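Local coordinates for prophage Pfl 6 Cro (PDB 2PIJ), which probably binds operator DNA through a helix-turn-helix as a dimeric Cro-type transcription factor of a Pseudomonas fluorescens prophage, at residues K3-L6 / S7-L10; S31-R35 / A36-I40. All coordinates share one frame; numbering follows the deposited sequence.

Contact 1 of 2, residues K3-L6 / S7-L10; sequences KIPL and SKYL. With SO4 (sulfate ion), chain G; SO4 (sulfate ion), chain F; SO4 (sulfate ion), chain C.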
ATOM      1  N   LYS B   3      -1.624   3.199 -12.524  1.00 38.75           N
ATOM      2  CA  LYS B   3      -0.774   2.739 -11.457  1.00 35.91           C
ATOM      3  C   LYS B   3       0.155   1.610 -11.926  1.00 35.83           C
ATOM      4  O   LYS B   3      -0.276   0.676 -12.576  1.00 39.15           O
ATOM      5  CB  LYS B   3      -1.585   2.305 -10.232  1.00 34.54           C
ATOM      6  CG  LYS B   3      -2.655   3.300  -9.773  1.00 37.32           C
ATOM      7  CD  LYS B   3      -3.349   2.728  -8.584  1.00 34.98           C
ATOM      8  CE  LYS B   3      -4.765   3.180  -8.444  1.00 41.34           C
ATOM      9  NZ  LYS B   3      -5.244   2.731  -7.115  1.00 43.12           N
ATOM     10  N   ILE B   4       1.394   1.663 -11.471  1.00 33.56           N
ATOM     11  CA  ILE B   4       2.499   1.010 -12.118  1.00 34.46           C
ATOM     12  C   ILE B   4       3.595   0.705 -11.069  1.00 31.60           C
ATOM     13  O   ILE B   4       4.015   1.596 -10.280  1.00 29.47           O
ATOM     14  CB  ILE B   4       3.016   1.934 -13.325  1.00 35.26           C
ATOM     15  CG1 ILE B   4       2.252   1.626 -14.600  1.00 45.41           C
ATOM     16  CG2 ILE B   4       4.460   1.731 -13.638  1.00 39.19           C
ATOM     17  CD1 ILE B   4       1.193   2.640 -14.996  1.00 52.17           C
ATOM     18  N   PRO B   5       4.043  -0.563 -11.028  1.00 30.02           N
ATOM     19  CA  PRO B   5       5.146  -0.831 -10.126  1.00 28.91           C
ATOM     20  C   PRO B   5       6.411  -0.015 -10.500  1.00 27.90           C
ATOM     21  O   PRO B   5       6.622   0.331 -11.674  1.00 29.37           O
ATOM     22  CB  PRO B   5       5.430  -2.311 -10.317  1.00 30.39           C
ATOM     23  CG  PRO B   5       4.377  -2.821 -11.289  1.00 32.94           C
ATOM     24  CD  PRO B   5       3.613  -1.717 -11.840  1.00 33.94           C
ATOM     25  N   LEU B   6       7.210   0.311  -9.493  1.00 26.35           N
ATOM     26  CA  LEU B   6       8.380   1.177  -9.611  1.00 26.90           C
ATOM     27  C   LEU B   6       9.354   0.783 -10.686  1.00 28.05           C
ATOM     28  O   LEU B   6       9.746   1.644 -11.515  1.00 29.08           O
ATOM     29  CB  LEU B   6       9.118   1.312  -8.249  1.00 27.93           C
ATOM     30  CG  LEU B   6      10.431   2.129  -8.263  1.00 26.86           C
ATOM     31  CD1 LEU B   6      10.163   3.595  -8.717  1.00 26.18           C
ATOM     32  CD2 LEU B   6      11.039   2.136  -6.883  1.00 32.46           C
ATOM     33  N   SER B   7       9.766  -0.488 -10.670  1.00 33.50           N
ATOM     34  CA  SER B   7      10.777  -0.944 -11.660  1.00 35.17           C
ATOM     35  C   SER B   7      10.259  -0.860 -13.066  1.00 32.43           C
ATOM     36  O   SER B   7      10.954  -0.338 -13.888  1.00 31.11           O
ATOM     37  CB  SER B   7      11.389  -2.313 -11.367  1.00 43.49           C
ATOM     38  OG  SER B   7      12.295  -2.185 -10.279  1.00 50.62           O
ATOM     39  N   LYS B   8       9.009  -1.242 -13.301  1.00 32.65           N
ATOM     40  CA  LYS B   8       8.398  -1.052 -14.642  1.00 35.39           C
ATOM     41  C   LYS B   8       8.374   0.426 -15.020  1.00 32.44           C
ATOM     42  O   LYS B   8       8.717   0.787 -16.144  1.00 35.17           O
ATOM     43  CB  LYS B   8       6.960  -1.570 -14.637  1.00 39.33           C
ATOM     44  CG  LYS B   8       6.292  -1.501 -16.006  1.00 49.32           C
ATOM     45  CD  LYS B   8       4.751  -1.636 -15.848  1.00 58.08           C
ATOM     46  CE  LYS B   8       4.115  -1.670 -17.309  1.00 72.16           C
ATOM     47  NZ  LYS B   8       4.826  -2.574 -18.166  1.00 75.85           N
ATOM     48  N   TYR B   9       7.942   1.285 -14.106  1.00 31.56           N
ATOM     49  CA  TYR B   9       7.978   2.721 -14.375  1.00 31.56           C
ATOM     50  C   TYR B   9       9.377   3.167 -14.858  1.00 29.09           C
ATOM     51  O   TYR B   9       9.489   3.845 -15.875  1.00 32.93           O
ATOM     52  CB  TYR B   9       7.468   3.594 -13.181  1.00 29.00           C
ATOM     53  CG  TYR B   9       7.590   5.071 -13.447  1.00 32.26           C
ATOM     54  CD1 TYR B   9       6.537   5.764 -14.011  1.00 40.81           C
ATOM     55  CD2 TYR B   9       8.771   5.791 -13.121  1.00 27.13           C
ATOM     56  CE1 TYR B   9       6.627   7.132 -14.263  1.00 46.62           C
ATOM     57  CE2 TYR B   9       8.888   7.152 -13.390  1.00 34.14           C
ATOM     58  CZ  TYR B   9       7.800   7.811 -13.948  1.00 41.34           C
ATOM     59  OH  TYR B   9       7.849   9.140 -14.244  1.00 49.50           O
ATOM     60  N   LEU B  10      10.422   2.861 -14.079  1.00 27.83           N
ATOM     61  CA  LEU B  10      11.792   3.268 -14.434  1.00 28.45           C
ATOM     62  C   LEU B  10      12.327   2.619 -15.736  1.00 31.58           C
ATOM     63  O   LEU B  10      12.976   3.271 -16.542  1.00 33.53           O
ATOM     64  CB  LEU B  10      12.719   2.943 -13.255  1.00 30.04           C
ATOM     65  CG  LEU B  10      12.499   3.789 -12.010  1.00 27.20           C
ATOM     66  CD1 LEU B  10      13.336   3.216 -10.906  1.00 26.73           C
ATOM     67  CD2 LEU B  10      12.818   5.290 -12.257  1.00 28.92           C
TER
HETATM   68  S   SO4 G 504       4.625  -5.897 -17.635  1.00 81.16           S
HETATM   69  O1  SO4 G 504       5.942  -5.727 -18.257  1.00 81.55           O
HETATM   70  O2  SO4 G 504       4.166  -7.280 -17.849  1.00 80.82           O
HETATM   71  O3  SO4 G 504       4.759  -5.645 -16.196  1.00 83.14           O
HETATM   72  O4  SO4 G 504       3.682  -4.916 -18.205  1.00 80.79           O
HETATM   73  S   SO4 F 503      -4.240   0.682 -14.929  1.00 64.69           S
HETATM   74  O1  SO4 F 503      -5.056   1.698 -15.634  1.00 63.56           O
HETATM   75  O2  SO4 F 503      -3.191   0.196 -15.839  1.00 62.27           O
HETATM   76  O3  SO4 F 503      -3.604   1.246 -13.727  1.00 64.42           O
HETATM   77  O4  SO4 F 503      -5.079  -0.432 -14.468  1.00 64.74           O
HETATM   78  S   SO4 C 502      -6.092  -1.524  -7.082  1.00 72.73           S
HETATM   79  O1  SO4 C 502      -6.183  -0.255  -7.812  1.00 72.50           O
HETATM   80  O2  SO4 C 502      -4.769  -2.131  -7.231  1.00 73.34           O
HETATM   81  O3  SO4 C 502      -6.302  -1.253  -5.655  1.00 74.40           O
HETATM   82  O4  SO4 C 502      -7.079  -2.473  -7.594  1.00 72.07           O
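Ile4 meets Tyr9 where strand 2-5 turns into helix 6-12. The Ile4 methyl CG2 lies 3.6 Å from Tyr9 CB, and the two side chains cross at about a right angle. The same methyl also reaches the CD methylene of Lys8. It can do so because CG2 stands opposite the backbone N of Ile4, while CG1 lies beside that nitrogen (chi1 -88°).

Within the first turn of the helix, Leu6 CD1 packs against Leu10 CD1 at 3.9 Å. The backbone holds these pairs in place. Tyr9 N bonds to Pro5 O at 2.9 Å, with a nearly straight N-H...O angle of 170°. Leu10 N bonds to Leu6 O, also at 2.9 Å. Pro5 is the N-cap residue, and its carbonyl takes the first of these bonds.

Further out, Lys8 NZ bonds to sulfate O4 of chain G at 2.6 Å and forms a salt bridge with Glu12. Lys3 bonds two other sulfates, its backbone N to the chain F ion and its NZ to the chain C ion. All three ions probably come from the crystallisation liquor. The contact thus has an apolar inner side and a basic outer side, where lysines can gather anions.

Contact 2 of 2, residues S31-R35 / A36-I40; sequences SQMVR and AGRSI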
ATOM      1  N   SER B  31      16.882   5.196  -5.450  1.00 38.13           N
ATOM      2  CA  SER B  31      17.932   4.223  -5.531  1.00 41.99           C
ATOM      3  C   SER B  31      17.767   3.163  -4.449  1.00 43.85           C
ATOM      4  O   SER B  31      17.752   1.965  -4.755  1.00 46.98           O
ATOM      5  CB  SER B  31      19.291   4.892  -5.398  1.00 42.16           C
ATOM      6  OG  SER B  31      19.678   5.451  -6.620  1.00 45.44           O
ATOM      7  N   GLN B  32      17.615   3.602  -3.197  1.00 37.84           N
ATOM      8  CA  GLN B  32      17.421   2.673  -2.085  1.00 41.66           C
ATOM      9  C   GLN B  32      16.195   1.734  -2.272  1.00 40.92           C
ATOM     10  O   GLN B  32      16.263   0.544  -1.930  1.00 44.28           O
ATOM     11  CB  GLN B  32      17.367   3.427  -0.753  1.00 43.49           C
ATOM     12  CG  GLN B  32      17.459   2.540   0.497  1.00 50.86           C
ATOM     13  CD  GLN B  32      16.162   1.734   0.763  1.00 54.73           C
ATOM     14  OE1 GLN B  32      15.063   2.196   0.432  1.00 53.36           O
ATOM     15  NE2 GLN B  32      16.293   0.534   1.362  1.00 56.95           N
HETATM   16  N   MSE B  33      15.084   2.263  -2.793  1.00 39.49           N
HETATM   17  CA  MSE B  33      13.866   1.455  -2.999  1.00 40.13           C
HETATM   18  C   MSE B  33      14.083   0.377  -4.065  1.00 40.21           C
HETATM   19  O   MSE B  33      13.722  -0.783  -3.864  1.00 41.54           O
HETATM   20  CB  MSE B  33      12.685   2.339  -3.339  1.00 39.42           C
HETATM   21  CG  MSE B  33      12.321   3.255  -2.198  1.00 42.94           C
HETATM   22 SE   MSE B  33      11.177   4.696  -2.839  0.75 46.66          SE
HETATM   23  CE  MSE B  33      11.873   4.761  -4.680  1.00 47.86           C
ATOM     24  N   VAL B  34      14.781   0.751  -5.144  1.00 40.92           N
ATOM     25  CA  VAL B  34      15.162  -0.213  -6.159  1.00 42.82           C
ATOM     26  C   VAL B  34      16.076  -1.334  -5.632  1.00 47.53           C
ATOM     27  O   VAL B  34      15.850  -2.517  -5.948  1.00 51.30           O
ATOM     28  CB  VAL B  34      15.702   0.450  -7.462  1.00 44.51           C
ATOM     29  CG1 VAL B  34      16.032  -0.647  -8.533  1.00 49.21           C
ATOM     30  CG2 VAL B  34      14.659   1.406  -8.046  1.00 43.68           C
ATOM     31  N   ARG B  35      17.083  -0.982  -4.835  1.00 47.94           N
ATOM     32  CA  ARG B  35      18.066  -1.947  -4.321  1.00 54.21           C
ATOM     33  C   ARG B  35      17.441  -2.993  -3.423  1.00 55.92           C
ATOM     34  O   ARG B  35      17.708  -4.194  -3.565  1.00 62.51           O
ATOM     35  CB  ARG B  35      19.176  -1.249  -3.526  1.00 55.48           C
ATOM     36  CG  ARG B  35      20.340  -0.824  -4.362  1.00 60.39           C
ATOM     37  CD  ARG B  35      21.574  -0.433  -3.497  1.00 64.92           C
ATOM     38  NE  ARG B  35      21.253   0.182  -2.197  1.00 61.77           N
ATOM     39  CZ  ARG B  35      20.861   1.444  -2.000  1.00 55.82           C
ATOM     40  NH1 ARG B  35      20.715   2.296  -3.011  1.00 51.72           N
ATOM     41  NH2 ARG B  35      20.598   1.859  -0.768  1.00 55.29           N
ATOM     42  N   ALA B  36      16.630  -2.516  -2.486  1.00 50.85           N
ATOM     43  CA  ALA B  36      15.986  -3.372  -1.492  1.00 53.17           C
ATOM     44  C   ALA B  36      14.720  -4.089  -1.982  1.00 51.48           C
ATOM     45  O   ALA B  36      14.059  -4.747  -1.188  1.00 53.68           O
ATOM     46  CB  ALA B  36      15.682  -2.567  -0.227  1.00 52.04           C
ATOM     47  N   GLY B  37      14.373  -3.948  -3.267  1.00 48.44           N
ATOM     48  CA  GLY B  37      13.162  -4.578  -3.829  1.00 45.59           C
ATOM     49  C   GLY B  37      11.898  -4.265  -3.033  1.00 42.80           C
ATOM     50  O   GLY B  37      11.059  -5.146  -2.770  1.00 42.82           O
ATOM     51  N   ARG B  38      11.771  -3.014  -2.606  1.00 40.15           N
ATOM     52  CA  ARG B  38      10.607  -2.617  -1.871  1.00 37.62           C
ATOM     53  C   ARG B  38       9.375  -2.600  -2.778  1.00 34.64           C
ATOM     54  O   ARG B  38       9.486  -2.320  -3.984  1.00 34.73           O
ATOM     55  CB  ARG B  38      10.853  -1.276  -1.175  1.00 37.42           C
ATOM     56  CG  ARG B  38      11.884  -1.410  -0.025  1.00 40.09           C
ATOM     57  CD  ARG B  38      12.396  -0.019   0.441  1.00 41.80           C
ATOM     58  NE  ARG B  38      11.312   0.843   0.918  1.00 42.27           N
ATOM     59  CZ  ARG B  38      11.469   2.073   1.398  1.00 46.97           C
ATOM     60  NH1 ARG B  38      12.688   2.614   1.516  1.00 49.41           N
ATOM     61  NH2 ARG B  38      10.402   2.758   1.810  1.00 50.04           N
ATOM     62  N   SER B  39       8.200  -2.923  -2.233  1.00 34.28           N
ATOM     63  CA  SER B  39       6.997  -2.955  -3.083  1.00 32.27           C
ATOM     64  C   SER B  39       6.423  -1.550  -3.299  1.00 28.14           C
ATOM     65  O   SER B  39       5.443  -1.157  -2.672  1.00 29.80           O
ATOM     66  CB  SER B  39       5.907  -3.958  -2.611  1.00 34.50           C
ATOM     67  OG  SER B  39       6.127  -5.275  -3.186  1.00 39.00           O
ATOM     68  N   ILE B  40       7.018  -0.805  -4.224  1.00 25.44           N
ATOM     69  CA  ILE B  40       6.599   0.569  -4.453  1.00 22.88           C
ATOM     70  C   ILE B  40       5.748   0.655  -5.722  1.00 23.78           C
ATOM     71  O   ILE B  40       6.127   0.132  -6.791  1.00 26.53           O
ATOM     72  CB  ILE B  40       7.864   1.528  -4.537  1.00 22.21           C
ATOM     73  CG1 ILE B  40       8.861   1.409  -3.325  1.00 24.71           C
ATOM     74  CG2 ILE B  40       7.409   2.961  -4.848  1.00 22.71           C
ATOM     75  CD1 ILE B  40       8.411   1.953  -1.991  1.00 24.61           C
TER
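The guanidinium of Arg38 has Met33 CG over one face, 3.7 Å above the plane and offset toward the rim. At its edge lies the amide of Gln32. NH1 bonds to Gln32 OE1 at 2.6 Å, with the acceptor close to the guanidinium plane. The bond is bent, with an N-H...O angle of 144°. Seen from Gln32, the donor is tilted from the carbonyl plane, and the amide and guanidinium planes stand 50° apart.

Gln32 bends at chi2 (-73°), which turns its amide toward the chain that follows the helix. Its NE2 then sits 3.5 Å from Ala36 CB. Arg38 bends at chi3, and its NE forms a salt bridge with Glu54 of strand 50-58. One guanidinium therefore ties the end of the helix to the sheet.

On the inner side, selenomethionine Met33 crosses Ile40 at about a right angle. Met33 CB is 3.9 Å from Ile40 CG1, and SE lies near Ile40 CD1. Ile58 of the second subunit packs on Met33, Arg38 and Ile40, so this side also belongs to the dimer contact.

The backbone ends the helix here. Ala36 N still makes a helical bond to Gln32 O at 3.1 Å. Arg38 N reaches back to Met33 O at 3.2 Å, and Gly37 N makes a weak bond to Val34 O. Together with the positive phi of Gly37, a conformation that comes easily to a residue without a side chain, these last two bonds make a Schellman motif. Separately, Ser39 centres an inverse gamma turn leading into strand 40-44. The Schellman motif ends helix 27-35 of this helix-turn-helix protein, and the chain then turns into its antiparallel sheet.

Contact 1 leads the chain from the sheet into the helices, and contact 2 leads it back. Their centres are about 11 Å apart. They meet through Leu6 N and Ile40 O, 2.9 Å apart in a probable hydrogen bond where strands 2-5 and 40-44 adjoin. Leu6 also packs inward on contact 2: its CD2 is 3.5 Å from Met33 CE. Leu10 CD1 lies 3.6 Å from Val34 CG2, so helices 6-12 and 27-35 share one apolar seam. A bound DTT, probably from the crystallisation liquor, lies about 3 Å from the Ser7 side chain and about 5 Å from Gly37, near both contacts. Contact 2 also lies at the subunit interface, whereas no other protein chain of the assembly touches contact 1.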